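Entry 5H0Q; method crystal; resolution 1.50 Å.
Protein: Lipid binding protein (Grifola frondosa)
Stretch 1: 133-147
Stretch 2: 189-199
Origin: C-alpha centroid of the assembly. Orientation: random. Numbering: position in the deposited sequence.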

# COMPACT_ATOMS: atom_id res chain seq x y z
N GLN A 133 5.40 -8.01 -7.33
CA GLN A 133 5.77 -9.21 -8.07
C GLN A 133 7.21 -9.49 -7.68
O GLN A 133 8.11 -8.73 -8.07
CB GLN A 133 5.59 -9.02 -9.57
CG GLN A 133 5.81 -10.28 -10.41
CD GLN A 133 7.27 -10.55 -10.73
OE1 GLN A 133 7.85 -11.55 -10.27
NE2 GLN A 133 7.88 -9.68 -11.52
N ASN A 134 7.41 -10.52 -6.87
CA ASN A 134 8.72 -10.86 -6.32
C ASN A 134 9.07 -12.26 -6.81
O ASN A 134 8.49 -13.24 -6.31
CB ASN A 134 8.72 -10.78 -4.80
CG ASN A 134 10.12 -10.64 -4.24
OD1 ASN A 134 11.05 -10.37 -4.99
ND2 ASN A 134 10.26 -10.77 -2.91
N PRO A 135 9.97 -12.41 -7.77
CA PRO A 135 10.12 -13.69 -8.47
C PRO A 135 10.99 -14.69 -7.73
O PRO A 135 11.91 -14.33 -7.00
CB PRO A 135 10.78 -13.28 -9.79
CG PRO A 135 11.61 -12.12 -9.42
CD PRO A 135 10.81 -11.36 -8.37
N TRP A 136 10.70 -15.96 -7.97
CA TRP A 136 11.54 -17.03 -7.44
C TRP A 136 12.87 -17.09 -8.17
O TRP A 136 13.91 -17.35 -7.56
CB TRP A 136 10.81 -18.36 -7.54
CG TRP A 136 11.40 -19.47 -6.70
CD1 TRP A 136 11.16 -19.71 -5.37
CD2 TRP A 136 12.30 -20.47 -7.14
NE1 TRP A 136 11.87 -20.81 -4.96
CE2 TRP A 136 12.58 -21.30 -6.03
CE3 TRP A 136 12.90 -20.75 -8.37
CZ2 TRP A 136 13.43 -22.38 -6.11
CZ3 TRP A 136 13.75 -21.84 -8.45
CH2 TRP A 136 14.01 -22.64 -7.33
N ASN A 137 12.87 -16.83 -9.49
CA ASN A 137 14.08 -16.88 -10.29
C ASN A 137 14.80 -15.54 -10.19
O ASN A 137 14.33 -14.54 -10.74
CB ASN A 137 13.75 -17.23 -11.74
CG ASN A 137 14.97 -17.29 -12.62
OD1 ASN A 137 15.99 -16.69 -12.33
ND2 ASN A 137 14.85 -18.02 -13.72
N ARG A 138 15.93 -15.52 -9.50
CA ARG A 138 16.57 -14.24 -9.19
C ARG A 138 17.47 -13.75 -10.30
O ARG A 138 18.22 -12.79 -10.09
CB ARG A 138 17.31 -14.34 -7.86
CG ARG A 138 16.40 -14.76 -6.69
CD ARG A 138 15.10 -13.92 -6.60
NE ARG A 138 15.36 -12.51 -6.33
CZ ARG A 138 14.42 -11.64 -5.95
NH1 ARG A 138 13.16 -12.02 -5.80
NH2 ARG A 138 14.73 -10.39 -5.69
N SER A 139 17.38 -14.32 -11.50
CA SER A 139 17.83 -13.59 -12.67
C SER A 139 17.01 -12.33 -12.88
O SER A 139 17.45 -11.41 -13.59
CB SER A 139 17.77 -14.49 -13.90
OG SER A 139 18.72 -15.54 -13.82
N TRP A 140 15.83 -12.26 -12.27
CA TRP A 140 14.94 -11.11 -12.36
C TRP A 140 14.87 -10.39 -11.01
O TRP A 140 15.27 -10.93 -9.97
CB TRP A 140 13.55 -11.56 -12.82
CG TRP A 140 13.58 -12.45 -14.04
CD1 TRP A 140 13.63 -13.81 -14.05
CD2 TRP A 140 13.55 -12.04 -15.41
NE1 TRP A 140 13.64 -14.27 -15.34
CE2 TRP A 140 13.59 -13.21 -16.20
CE3 TRP A 140 13.50 -10.80 -16.06
CZ2 TRP A 140 13.58 -13.17 -17.59
CZ3 TRP A 140 13.49 -10.77 -17.45
CH2 TRP A 140 13.53 -11.95 -18.20
N ASP A 141 14.35 -9.17 -11.04
CA ASP A 141 14.34 -8.32 -9.86
C ASP A 141 12.94 -8.26 -9.26
O ASP A 141 11.93 -8.44 -9.95
CB ASP A 141 14.78 -6.90 -10.21
CG ASP A 141 16.10 -6.87 -10.93
OD1 ASP A 141 16.95 -7.72 -10.63
OD2 ASP A 141 16.26 -5.99 -11.81
N SER A 142 12.91 -7.96 -7.96
CA SER A 142 11.66 -7.59 -7.31
C SER A 142 11.05 -6.37 -7.97
O SER A 142 11.76 -5.42 -8.35
CB SER A 142 11.90 -7.29 -5.84
OG SER A 142 12.65 -8.32 -5.21
N GLN A 143 9.71 -6.37 -8.07
CA GLN A 143 8.96 -5.33 -8.77
C GLN A 143 7.82 -4.82 -7.90
O GLN A 143 7.24 -5.55 -7.10
CB GLN A 143 8.38 -5.85 -10.10
CG GLN A 143 9.44 -6.37 -11.08
CD GLN A 143 10.43 -5.31 -11.50
OE1 GLN A 143 10.07 -4.15 -11.69
NE2 GLN A 143 11.68 -5.71 -11.67
N VAL A 144 7.45 -3.55 -8.13
CA VAL A 144 6.33 -2.91 -7.46
C VAL A 144 5.63 -2.00 -8.46
O VAL A 144 6.26 -1.48 -9.39
CB VAL A 144 6.79 -2.12 -6.22
CG1 VAL A 144 7.65 -0.96 -6.63
CG2 VAL A 144 5.63 -1.67 -5.38
N LEU A 145 4.32 -1.81 -8.28
CA LEU A 145 3.53 -1.05 -9.25
C LEU A 145 2.35 -0.41 -8.55
O LEU A 145 1.59 -1.09 -7.86
CB LEU A 145 3.01 -1.97 -10.35
CG LEU A 145 2.14 -1.31 -11.42
CD1 LEU A 145 2.98 -0.41 -12.26
CD2 LEU A 145 1.45 -2.37 -12.24
N VAL A 146 2.16 0.90 -8.77
CA VAL A 146 0.96 1.57 -8.31
C VAL A 146 0.28 2.23 -9.50
O VAL A 146 0.94 2.68 -10.44
CB VAL A 146 1.22 2.62 -7.20
CG1 VAL A 146 1.70 1.94 -5.94
CG2 VAL A 146 2.23 3.64 -7.69
N GLU A 147 -1.04 2.25 -9.47
CA GLU A 147 -1.84 3.01 -10.45
C GLU A 147 -3.02 3.62 -9.73
O GLU A 147 -3.72 2.92 -8.99
CB GLU A 147 -2.35 2.14 -11.59
CG GLU A 147 -1.27 1.75 -12.57
CD GLU A 147 -1.79 1.01 -13.79
OE1 GLU A 147 -3.01 0.75 -13.88
OE2 GLU A 147 -0.96 0.64 -14.64
N GLY A 189 12.31 -3.48 -1.78
CA GLY A 189 13.65 -4.00 -1.82
C GLY A 189 13.78 -5.01 -2.94
O GLY A 189 12.80 -5.56 -3.43
N ASN A 190 15.02 -5.24 -3.38
CA ASN A 190 15.28 -6.26 -4.39
C ASN A 190 15.90 -7.46 -3.68
O ASN A 190 17.11 -7.63 -3.66
CB ASN A 190 16.18 -5.73 -5.46
CG ASN A 190 16.27 -6.66 -6.64
OD1 ASN A 190 15.45 -7.57 -6.78
ND2 ASN A 190 17.23 -6.43 -7.52
N GLU A 191 15.05 -8.30 -3.10
CA GLU A 191 15.50 -9.50 -2.41
C GLU A 191 14.33 -10.46 -2.27
O GLU A 191 13.16 -10.09 -2.47
CB GLU A 191 16.11 -9.16 -1.05
CG GLU A 191 15.19 -8.42 -0.10
CD GLU A 191 15.82 -8.18 1.27
OE1 GLU A 191 16.52 -9.09 1.77
OE2 GLU A 191 15.61 -7.10 1.84
N THR A 192 14.65 -11.71 -1.93
CA THR A 192 13.63 -12.75 -1.87
C THR A 192 12.58 -12.46 -0.81
O THR A 192 11.40 -12.77 -1.00
CB THR A 192 14.25 -14.13 -1.63
OG1 THR A 192 15.03 -14.14 -0.42
CG2 THR A 192 15.14 -14.52 -2.79
N THR A 193 12.99 -11.91 0.34
CA THR A 193 12.03 -11.52 1.38
C THR A 193 12.12 -9.99 1.50
O THR A 193 12.93 -9.46 2.26
CB THR A 193 12.30 -12.25 2.71
OG1 THR A 193 13.69 -12.20 3.04
CG2 THR A 193 11.94 -13.68 2.58
N ALA A 194 11.29 -9.30 0.73
CA ALA A 194 11.47 -7.87 0.46
C ALA A 194 10.50 -7.02 1.25
O ALA A 194 9.31 -7.33 1.34
CB ALA A 194 11.30 -7.58 -1.03
N TYR A 195 11.00 -5.92 1.81
CA TYR A 195 10.13 -4.90 2.37
C TYR A 195 9.52 -4.12 1.23
O TYR A 195 10.22 -3.71 0.28
CB TYR A 195 10.90 -3.95 3.28
CG TYR A 195 11.18 -4.46 4.68
CD1 TYR A 195 11.17 -3.59 5.76
CD2 TYR A 195 11.44 -5.79 4.91
CE1 TYR A 195 11.43 -4.04 7.04
CE2 TYR A 195 11.73 -6.25 6.19
CZ TYR A 195 11.70 -5.37 7.25
OH TYR A 195 11.97 -5.82 8.53
N VAL A 196 8.22 -3.87 1.32
CA VAL A 196 7.50 -3.07 0.34
C VAL A 196 6.80 -1.96 1.10
O VAL A 196 6.26 -2.20 2.19
CB VAL A 196 6.49 -3.93 -0.43
CG1 VAL A 196 5.62 -3.06 -1.35
CG2 VAL A 196 7.21 -4.96 -1.23
N GLU A 197 6.80 -0.75 0.53
CA GLU A 197 6.08 0.39 1.10
C GLU A 197 5.22 1.04 0.03
O GLU A 197 5.71 1.34 -1.06
CB GLU A 197 7.00 1.44 1.69
CG GLU A 197 6.27 2.67 2.31
CD GLU A 197 7.22 3.73 2.84
OE1 GLU A 197 7.89 4.37 2.01
OE2 GLU A 197 7.30 3.91 4.07
N TYR A 198 3.95 1.26 0.33
CA TYR A 198 3.05 2.07 -0.49
C TYR A 198 2.67 3.31 0.30
O TYR A 198 2.26 3.20 1.46
CB TYR A 198 1.79 1.28 -0.83
CG TYR A 198 2.06 0.06 -1.66
CD1 TYR A 198 2.43 0.16 -2.99
CD2 TYR A 198 1.99 -1.21 -1.09
CE1 TYR A 198 2.71 -0.98 -3.75
CE2 TYR A 198 2.25 -2.35 -1.84
CZ TYR A 198 2.62 -2.23 -3.16
OH TYR A 198 2.89 -3.34 -3.92
N VAL A 199 2.72 4.47 -0.36
CA VAL A 199 2.28 5.72 0.25
C VAL A 199 1.31 6.39 -0.69
O VAL A 199 1.66 6.67 -1.84
CB VAL A 199 3.45 6.67 0.52
CG1 VAL A 199 2.98 7.90 1.24
CG2 VAL A 199 4.51 5.94 1.33

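Strands 143-147 and 193-199 run in nearly the same direction, their axes 13° apart, but with a closest approach of 9.1 Å they are too distant for backbone pairing and meet through side chains. The backbones come much nearer at the loops that precede them, where the CA atoms of Ser142 and Asn190 lie 4.8 Å apart. The contact buries 485 Å² in all and is polar at the loop end, apolar along the strands.

Stretch 2 enters at Gly189, whose carbonyl O sits 3.1 Å from CB of Ser142. Asn190 follows and makes the most intimate pairing. Its chi1 is t, and although its CA-to-CB bond points sideways, the amide end reaches stretch 1, where OD1 accepts a hydrogen bond from the backbone N of Ser142 at 2.8 Å. The other half of the same amide, ND2, donates a weak bond of 3.4 Å to OD1 of Asp141, so Asn190 uses both its acceptor and its donor on consecutive residues.

The CA-to-CB bond of Glu191 points away from stretch 1, and its contacts are made by the backbone. Its N donates a weak hydrogen bond to OG of Ser142 (3.2 Å), while its O accepts one from ND2 of Asn134 (3.0 Å). These two partners are themselves joined within stretch 1: OG of Ser142 donates to OD1 of Asn134 at 2.6 Å. Arg138 braces the pair, with NH1 donating to OD1 of Asn134 (2.8 Å) and NH2 to OG of Ser142 (3.0 Å). The polar groups that receive the Glu191 backbone are thus held in place by a network of their own.

At Thr192 the contact becomes one of packing. The backbone N of Thr192 and the carbonyl C of Glu191 lie over one face of the Arg138 guanidinium, and the Thr192 methyl CG2 rests 3.9 Å from CD of Arg138, against the aliphatic part of that side chain. The CA-to-CB bond of Thr193 points away as the strand begins, whereas that of Ala194 points toward stretch 1 and brings its CB to 3.8 Å from ND2 of Asn134.

Farther along, the contact is hydrophobic. Tyr195 and Glu197 contribute little, in keeping with strand alternation, while the CA-to-CB bond of Val196 points toward stretch 1, and CG1 lies 4.3 Å from CG2 of Val144. Tyr198 completes the interface. Its CA-to-CB bond points sideways, yet its ring approaches stretch 1 closely: CE1 lies 3.4 Å from CG2 of Val144, and CD1 lies 3.5 Å from CG1 of Val146, which meets the ring at its edge.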